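Proline dehydrogenase (Bradyrhizobium japonicum USDA 110, PDB 3HAZ) probably oxidises proline to glutamate in two steps, using FAD for the proline dehydrogenase reaction and NAD for the following aldehyde dehydrogenase reaction. Local coordinates at residues T71-E82 against H449-L460; T111-A122 against V802-M810. One frame throughout, in Å; residues are numbered along the deposited sequence.

Contact 1 (T71-E82 against H449-L460); sequences TKEGLALMVLAE and HRDLLAYLVRRL. With SO4 (sulfate ion), chain K.
A buried histidine-carboxylate hydrogen bond, His449 to Glu82, ends an otherwise apolar helix interface. NE2 of His449 donates to OE2 of Glu82 at 2.7 Å, in the ring plane and onto the anti lone pair; carboxylate and ring planes stand 56° apart. Glu82 reaches the ring because its chain bends at chi2 (62°), and OE2 also takes a salt bridge from Arg86.

Along the rest of the interface, the axes of segments 71-82 and 452-460 come within 10.0 Å, roughly antiparallel, and pack knobs into holes. Leu75 sits among Leu453, Leu456, Val457 and Leu460, its CD1 3.6 Å from Val457 CG2 and its CD2 meeting Leu453 CD2. Leu460 answers it among Thr71, Gly74, Leu75 and Met78: CD1 is 3.5 Å from Leu75 CB, closer than usual, and Gly74 has no side chain to stand in the way of the same methyl. In the flexible thioether of Met78 a bend at chi3 (86°) lays CE 3.6 Å from Leu456 CD2.

Leucine, valine and methionine side chains thus join a helix of the DNA-binding domain to the helix after barrel strand 440-448, while the buried carboxylate, held by histidine and arginine, is probably stabilised as an anion.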
# COMPACT_ATOMS: atom_id res chain seq x y z
N THR A 71 -7.76 35.22 9.28
CA THR A 71 -8.45 35.94 10.33
C THR A 71 -7.53 36.99 10.96
O THR A 71 -7.99 38.09 11.31
CB THR A 71 -8.98 34.99 11.43
OG1 THR A 71 -7.89 34.24 11.97
CG2 THR A 71 -10.01 34.04 10.85
N LYS A 72 -6.25 36.67 11.09
CA LYS A 72 -5.30 37.62 11.66
C LYS A 72 -5.14 38.85 10.77
O LYS A 72 -5.04 39.98 11.26
CB LYS A 72 -3.92 36.98 11.87
CG LYS A 72 -2.93 37.91 12.57
CD LYS A 72 -1.49 37.66 12.16
CE LYS A 72 -1.03 36.29 12.58
NZ LYS A 72 -0.90 36.20 14.05
N GLU A 73 -5.13 38.64 9.46
CA GLU A 73 -4.97 39.73 8.52
C GLU A 73 -6.21 40.60 8.47
O GLU A 73 -6.13 41.83 8.40
CB GLU A 73 -4.63 39.18 7.13
CG GLU A 73 -3.21 38.64 7.05
CD GLU A 73 -2.94 37.87 5.78
OE1 GLU A 73 -3.90 37.37 5.15
OE2 GLU A 73 -1.75 37.74 5.42
N GLY A 74 -7.37 39.96 8.51
CA GLY A 74 -8.62 40.68 8.57
C GLY A 74 -8.65 41.55 9.82
O GLY A 74 -9.04 42.71 9.77
N LEU A 75 -8.24 40.97 10.95
CA LEU A 75 -8.24 41.70 12.21
C LEU A 75 -7.33 42.91 12.16
O LEU A 75 -7.71 44.01 12.57
CB LEU A 75 -7.84 40.78 13.38
CG LEU A 75 -7.98 41.45 14.76
CD1 LEU A 75 -8.52 40.48 15.80
CD2 LEU A 75 -6.66 42.05 15.21
N ALA A 76 -6.12 42.73 11.63
CA ALA A 76 -5.15 43.81 11.58
C ALA A 76 -5.64 44.97 10.71
O ALA A 76 -5.42 46.14 11.03
CB ALA A 76 -3.79 43.31 11.08
N LEU A 77 -6.31 44.66 9.60
CA LEU A 77 -6.78 45.70 8.70
C LEU A 77 -7.98 46.45 9.28
O LEU A 77 -8.12 47.65 9.10
CB LEU A 77 -7.10 45.13 7.32
CG LEU A 77 -5.89 44.56 6.56
CD1 LEU A 77 -6.31 44.09 5.18
CD2 LEU A 77 -4.76 45.57 6.46
N MET A 78 -8.84 45.72 9.99
CA MET A 78 -9.99 46.34 10.65
C MET A 78 -9.56 47.26 11.79
O MET A 78 -10.18 48.30 12.03
CB MET A 78 -10.94 45.25 11.17
CG MET A 78 -11.66 44.49 10.05
SD MET A 78 -12.71 43.16 10.67
CE MET A 78 -14.23 44.04 11.00
N VAL A 79 -8.49 46.88 12.48
CA VAL A 79 -7.93 47.72 13.53
C VAL A 79 -7.33 48.98 12.92
O VAL A 79 -7.56 50.08 13.41
CB VAL A 79 -6.85 46.96 14.34
CG1 VAL A 79 -6.04 47.92 15.21
CG2 VAL A 79 -7.50 45.88 15.18
N LEU A 80 -6.54 48.81 11.86
CA LEU A 80 -5.97 49.96 11.18
C LEU A 80 -7.10 50.85 10.64
O LEU A 80 -7.02 52.07 10.71
CB LEU A 80 -5.06 49.49 10.04
CG LEU A 80 -4.46 50.59 9.17
CD1 LEU A 80 -3.68 51.60 10.02
CD2 LEU A 80 -3.57 50.01 8.09
N ALA A 81 -8.14 50.22 10.10
CA ALA A 81 -9.30 50.95 9.58
C ALA A 81 -9.93 51.85 10.65
O ALA A 81 -10.19 53.02 10.39
CB ALA A 81 -10.34 49.99 9.00
N GLU A 82 -10.15 51.32 11.85
CA GLU A 82 -10.77 52.13 12.91
C GLU A 82 -9.89 53.32 13.30
O GLU A 82 -10.39 54.44 13.44
CB GLU A 82 -11.13 51.28 14.13
CG GLU A 82 -11.78 52.07 15.27
CD GLU A 82 -13.11 52.72 14.87
OE1 GLU A 82 -13.61 52.40 13.77
OE2 GLU A 82 -13.65 53.54 15.64
N HIS A 449 -13.50 51.63 22.12
CA HIS A 449 -12.35 51.03 21.44
C HIS A 449 -11.62 49.98 22.30
O HIS A 449 -11.10 48.99 21.78
CB HIS A 449 -11.34 52.11 21.02
CG HIS A 449 -11.83 53.01 19.93
ND1 HIS A 449 -11.62 54.38 19.95
CD2 HIS A 449 -12.51 52.75 18.79
CE1 HIS A 449 -12.16 54.92 18.88
NE2 HIS A 449 -12.71 53.95 18.16
N ARG A 450 -11.56 50.21 23.61
CA ARG A 450 -10.83 49.30 24.49
C ARG A 450 -11.47 47.92 24.57
O ARG A 450 -10.87 46.97 25.07
CB ARG A 450 -10.68 49.90 25.89
CG ARG A 450 -12.00 50.06 26.63
CD ARG A 450 -11.85 51.00 27.82
NE ARG A 450 -11.05 50.42 28.89
CZ ARG A 450 -10.67 51.09 29.97
NH1 ARG A 450 -11.01 52.37 30.11
NH2 ARG A 450 -9.94 50.49 30.91
N ASP A 451 -12.69 47.80 24.04
CA ASP A 451 -13.41 46.52 24.04
C ASP A 451 -13.58 45.93 22.65
O ASP A 451 -14.21 44.88 22.48
CB ASP A 451 -14.77 46.69 24.71
CG ASP A 451 -14.65 47.18 26.13
OD1 ASP A 451 -13.89 46.54 26.88
OD2 ASP A 451 -15.29 48.18 26.49
N LEU A 452 -13.02 46.59 21.65
CA LEU A 452 -13.17 46.14 20.27
C LEU A 452 -12.42 44.83 19.95
O LEU A 452 -13.00 43.90 19.40
CB LEU A 452 -12.75 47.23 19.30
CG LEU A 452 -12.77 46.79 17.83
CD1 LEU A 452 -14.17 46.34 17.43
CD2 LEU A 452 -12.27 47.91 16.94
N LEU A 453 -11.13 44.79 20.28
CA LEU A 453 -10.28 43.64 19.91
C LEU A 453 -10.86 42.30 20.33
O LEU A 453 -10.98 41.38 19.52
CB LEU A 453 -8.88 43.79 20.51
CG LEU A 453 -7.73 44.43 19.74
CD1 LEU A 453 -6.41 44.16 20.49
CD2 LEU A 453 -7.66 43.94 18.31
N ALA A 454 -11.21 42.18 21.61
CA ALA A 454 -11.79 40.95 22.14
C ALA A 454 -13.02 40.53 21.33
O ALA A 454 -13.23 39.34 21.07
CB ALA A 454 -12.15 41.12 23.61
N TYR A 455 -13.83 41.51 20.95
CA TYR A 455 -15.04 41.25 20.18
C TYR A 455 -14.75 40.89 18.72
O TYR A 455 -15.37 39.99 18.16
CB TYR A 455 -15.96 42.47 20.25
CG TYR A 455 -17.25 42.33 19.46
CD1 TYR A 455 -18.41 41.84 20.06
CD2 TYR A 455 -17.32 42.70 18.12
CE1 TYR A 455 -19.59 41.71 19.35
CE2 TYR A 455 -18.50 42.58 17.40
CZ TYR A 455 -19.63 42.09 18.01
OH TYR A 455 -20.80 41.97 17.30
N LEU A 456 -13.82 41.61 18.10
CA LEU A 456 -13.49 41.38 16.69
C LEU A 456 -13.03 39.94 16.45
O LEU A 456 -13.42 39.32 15.46
CB LEU A 456 -12.41 42.35 16.22
CG LEU A 456 -12.91 43.64 15.59
CD1 LEU A 456 -11.73 44.46 15.09
CD2 LEU A 456 -13.89 43.34 14.47
N VAL A 457 -12.19 39.44 17.35
CA VAL A 457 -11.66 38.09 17.27
C VAL A 457 -12.77 37.06 17.13
O VAL A 457 -12.81 36.29 16.17
CB VAL A 457 -10.85 37.74 18.54
CG1 VAL A 457 -10.50 36.25 18.56
CG2 VAL A 457 -9.60 38.59 18.62
N ARG A 458 -13.68 37.06 18.10
CA ARG A 458 -14.79 36.12 18.08
C ARG A 458 -15.57 36.25 16.77
O ARG A 458 -15.88 35.25 16.13
CB ARG A 458 -15.70 36.35 19.30
CG ARG A 458 -16.51 35.14 19.70
CD ARG A 458 -16.67 35.05 21.22
NE ARG A 458 -16.77 36.36 21.85
CZ ARG A 458 -17.81 37.18 21.71
NH1 ARG A 458 -18.82 36.83 20.94
NH2 ARG A 458 -17.82 38.35 22.33
N ARG A 459 -15.84 37.49 16.37
CA ARG A 459 -16.58 37.77 15.14
C ARG A 459 -15.91 37.18 13.90
O ARG A 459 -16.59 36.65 13.01
CB ARG A 459 -16.77 39.28 14.97
CG ARG A 459 -17.37 39.70 13.64
CD ARG A 459 -18.88 39.59 13.66
NE ARG A 459 -19.48 40.39 12.59
CZ ARG A 459 -19.99 41.61 12.76
NH1 ARG A 459 -19.99 42.18 13.96
NH2 ARG A 459 -20.50 42.26 11.72
N LEU A 460 -14.59 37.30 13.83
CA LEU A 460 -13.84 36.89 12.65
C LEU A 460 -13.71 35.37 12.52
O LEU A 460 -13.60 34.84 11.42
CB LEU A 460 -12.45 37.52 12.64
CG LEU A 460 -12.39 39.03 12.45
CD1 LEU A 460 -10.95 39.51 12.49
CD2 LEU A 460 -13.04 39.42 11.14
S SO4 K . -22.02 37.09 20.58
O1 SO4 K . -23.16 37.04 19.68
O2 SO4 K . -21.03 36.13 20.12
O3 SO4 K . -21.44 38.44 20.57
O4 SO4 K . -22.45 36.77 21.94

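Contact 2 (T111-A122 against V802-M810); sequences TKSTAFLVNASA and VQEDVADRM
The contact joins the end of helix 106-115, with the turn after it, to the strand-to-helix junction of the aldehyde dehydrogenase region, where strand 797-803 passes into helix 804-819. Asp805 at that junction is gripped through both its side chain and its backbone. Lys112 NZ forms a salt bridge with Asp805 OD2 at 2.7 Å, on the syn lone pair. CB of Lys112 points away from the junction, but a bend at chi2 (-60°) swings the long chain back, and the ammonium also donates to Ala122 O at 3.3 Å. Asn119 supplies the other hold: its ND2 gives a nearly straight bond (172°) to Asp805 O at 2.9 Å, with the acceptor in the amide plane. OD1 of the same amide accepts from Ser121 OG, so both ends of the amide are engaged, which fixes its rotation.

Between these polar groups, small and branched residues fill in. The methyl of Ala115 lies near Asp805 CB and Val806 CG1, and Val118 CG2 meets Val806 CG1 at 3.7 Å. Arg809 crosses Val118, its NH2 3.8 Å from Val118 CB; a water joins NH2 to Val118 O, while NE is paired with Glu812. At the other end a water links Thr111 OG1, itself bonded to Ile107 O, with Gln803 NE2, whose OE1 accepts from Ala771 N.

A methionine in place of Lys112 would remove the ammonium and would probably leave the Asp805 carboxylate without its cationic mate and Ala122 O without this donor. The partly buried domain junction is thus held by a salt bridge and a directed hydrogen bond on Asp805, with apolar contacts of Ala115, Val118 and Val806 beside them.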
# COMPACT_ATOMS: atom_id res chain seq x y z
N THR A 111 1.52 48.17 15.16
CA THR A 111 1.66 48.41 16.60
C THR A 111 0.90 49.66 17.05
O THR A 111 0.13 49.61 18.02
CB THR A 111 3.15 48.51 17.00
OG1 THR A 111 3.80 47.29 16.64
CG2 THR A 111 3.30 48.72 18.51
N LYS A 112 1.10 50.77 16.35
CA LYS A 112 0.43 52.02 16.70
C LYS A 112 -1.09 51.92 16.60
O LYS A 112 -1.80 52.35 17.51
CB LYS A 112 0.95 53.20 15.84
CG LYS A 112 2.33 53.71 16.25
CD LYS A 112 2.34 54.19 17.70
CE LYS A 112 3.70 54.77 18.07
NZ LYS A 112 3.66 55.47 19.38
N SER A 113 -1.59 51.37 15.50
CA SER A 113 -3.03 51.27 15.31
C SER A 113 -3.69 50.41 16.39
O SER A 113 -4.81 50.70 16.81
CB SER A 113 -3.39 50.73 13.92
OG SER A 113 -2.81 49.45 13.70
N THR A 114 -3.00 49.36 16.83
CA THR A 114 -3.54 48.51 17.88
C THR A 114 -3.47 49.19 19.26
O THR A 114 -4.42 49.10 20.04
CB THR A 114 -2.84 47.12 17.93
OG1 THR A 114 -2.75 46.57 16.60
CG2 THR A 114 -3.64 46.17 18.80
N ALA A 115 -2.35 49.85 19.55
CA ALA A 115 -2.20 50.63 20.79
C ALA A 115 -3.26 51.71 20.90
O ALA A 115 -3.73 52.04 21.99
CB ALA A 115 -0.80 51.26 20.88
N PHE A 116 -3.61 52.28 19.75
CA PHE A 116 -4.65 53.30 19.67
C PHE A 116 -5.93 52.88 20.39
O PHE A 116 -6.60 53.71 20.99
CB PHE A 116 -4.99 53.62 18.22
CG PHE A 116 -6.22 54.47 18.06
CD1 PHE A 116 -6.19 55.83 18.33
CD2 PHE A 116 -7.42 53.90 17.64
CE1 PHE A 116 -7.34 56.61 18.18
CE2 PHE A 116 -8.57 54.68 17.49
CZ PHE A 116 -8.53 56.04 17.77
N LEU A 117 -6.25 51.59 20.34
CA LEU A 117 -7.49 51.09 20.94
C LEU A 117 -7.52 51.20 22.46
O LEU A 117 -8.59 51.28 23.06
CB LEU A 117 -7.76 49.65 20.51
CG LEU A 117 -7.94 49.39 19.02
CD1 LEU A 117 -8.06 47.89 18.76
CD2 LEU A 117 -9.16 50.13 18.47
N VAL A 118 -6.35 51.20 23.10
CA VAL A 118 -6.33 51.41 24.55
C VAL A 118 -5.74 52.76 24.92
O VAL A 118 -6.05 53.31 25.97
CB VAL A 118 -5.57 50.29 25.30
CG1 VAL A 118 -6.25 48.96 25.08
CG2 VAL A 118 -4.10 50.25 24.88
N ASN A 119 -4.90 53.29 24.04
CA ASN A 119 -4.17 54.52 24.32
C ASN A 119 -4.29 55.45 23.12
O ASN A 119 -3.42 55.47 22.25
CB ASN A 119 -2.70 54.20 24.63
CG ASN A 119 -1.90 55.42 25.08
OD1 ASN A 119 -2.38 56.56 25.03
ND2 ASN A 119 -0.66 55.19 25.51
N ALA A 120 -5.38 56.20 23.08
CA ALA A 120 -5.69 57.06 21.94
C ALA A 120 -4.53 57.98 21.56
O ALA A 120 -4.23 58.15 20.37
CB ALA A 120 -6.95 57.86 22.21
N SER A 121 -3.87 58.56 22.56
CA SER A 121 -2.79 59.51 22.29
C SER A 121 -1.57 58.88 21.61
O SER A 121 -0.76 59.58 21.02
CB SER A 121 -2.38 60.27 23.56
OG SER A 121 -2.22 59.40 24.67
N ALA A 122 -1.47 57.55 21.67
CA ALA A 122 -0.34 56.85 21.08
C ALA A 122 -0.25 57.02 19.56
O ALA A 122 0.84 57.09 19.00
CB ALA A 122 -0.37 55.36 21.45
N VAL A 802 6.84 45.10 29.01
CA VAL A 802 5.66 45.59 28.31
C VAL A 802 5.97 46.89 27.58
O VAL A 802 6.62 47.78 28.14
CB VAL A 802 4.50 45.83 29.30
CG1 VAL A 802 4.96 46.75 30.43
CG2 VAL A 802 3.31 46.43 28.56
N GLN A 803 5.53 47.00 26.33
CA GLN A 803 5.84 48.18 25.53
C GLN A 803 5.19 49.41 26.15
O GLN A 803 4.08 49.33 26.67
CB GLN A 803 5.41 48.01 24.06
CG GLN A 803 6.46 47.34 23.18
CD GLN A 803 5.99 47.11 21.75
OE1 GLN A 803 4.84 47.38 21.41
NE2 GLN A 803 6.87 46.58 20.91
N GLU A 804 5.89 50.53 26.12
CA GLU A 804 5.47 51.72 26.87
C GLU A 804 4.08 52.23 26.49
O GLU A 804 3.34 52.71 27.34
CB GLU A 804 6.51 52.83 26.76
CG GLU A 804 6.73 53.32 25.34
CD GLU A 804 7.91 54.26 25.23
OE1 GLU A 804 8.50 54.59 26.29
OE2 GLU A 804 8.26 54.67 24.10
N ASP A 805 3.73 52.12 25.21
CA ASP A 805 2.42 52.61 24.74
C ASP A 805 1.23 51.90 25.40
O ASP A 805 0.13 52.45 25.43
CB ASP A 805 2.31 52.51 23.22
CG ASP A 805 2.97 53.67 22.51
OD1 ASP A 805 3.31 54.67 23.19
OD2 ASP A 805 3.14 53.59 21.28
N VAL A 806 1.44 50.70 25.92
CA VAL A 806 0.32 49.99 26.55
C VAL A 806 0.60 49.65 28.01
O VAL A 806 -0.20 48.96 28.65
CB VAL A 806 -0.06 48.72 25.75
CG1 VAL A 806 -0.63 49.09 24.38
CG2 VAL A 806 1.13 47.77 25.62
N ALA A 807 1.71 50.15 28.54
CA ALA A 807 2.18 49.74 29.87
C ALA A 807 1.19 50.10 30.96
O ALA A 807 0.93 49.29 31.84
CB ALA A 807 3.57 50.33 30.17
N ASP A 808 0.65 51.32 30.91
CA ASP A 808 -0.22 51.82 31.97
C ASP A 808 -1.50 51.00 32.08
O ASP A 808 -1.94 50.66 33.17
CB ASP A 808 -0.56 53.30 31.73
CG ASP A 808 0.62 54.24 31.98
OD1 ASP A 808 1.49 53.90 32.81
OD2 ASP A 808 0.68 55.30 31.33
N ARG A 809 -2.10 50.70 30.93
CA ARG A 809 -3.32 49.90 30.90
C ARG A 809 -3.03 48.46 31.31
O ARG A 809 -3.71 47.89 32.16
CB ARG A 809 -3.95 49.95 29.51
CG ARG A 809 -5.08 48.95 29.29
CD ARG A 809 -6.20 49.15 30.30
NE ARG A 809 -6.56 50.56 30.43
CZ ARG A 809 -7.26 51.25 29.53
NH1 ARG A 809 -7.54 52.53 29.75
NH2 ARG A 809 -7.67 50.67 28.41
N MET A 810 -1.99 47.87 30.73
CA MET A 810 -1.66 46.48 31.08
C MET A 810 -1.31 46.31 32.56
O MET A 810 -1.78 45.38 33.21
CB MET A 810 -0.56 45.95 30.17
CG MET A 810 -1.07 45.63 28.75
SD MET A 810 0.16 44.82 27.73
CE MET A 810 -0.69 44.71 26.15
O HOH W 1 6.40 46.11 18.08
O HOH W 2 -8.88 53.16 27.03

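In the fold
Contacts 1 and 2 have centres about 15 Å apart and touch directly. Val79 CG1 of 71-82 lies 3.4 Å from Ser113 O of 111-122, and Leu453 CG is 3.6 Å from Leu117 CD1; the rings of His449 and Phe116 also meet. Segment 111-122 therefore packs against both partners of contact 1 while binding 802-810, so helices of the DNA-binding domain pack against both the proline dehydrogenase and aldehyde dehydrogenase regions. Contact 1 lies nearer the flavin: the Leu460 side chain is about 12 Å from bound FAD, and that of Val457 about 11 Å from the side chain of FAD-binding Ala346. Contact 2 is remote from the flavin and NAD sites and is structural packing between parts of the chain.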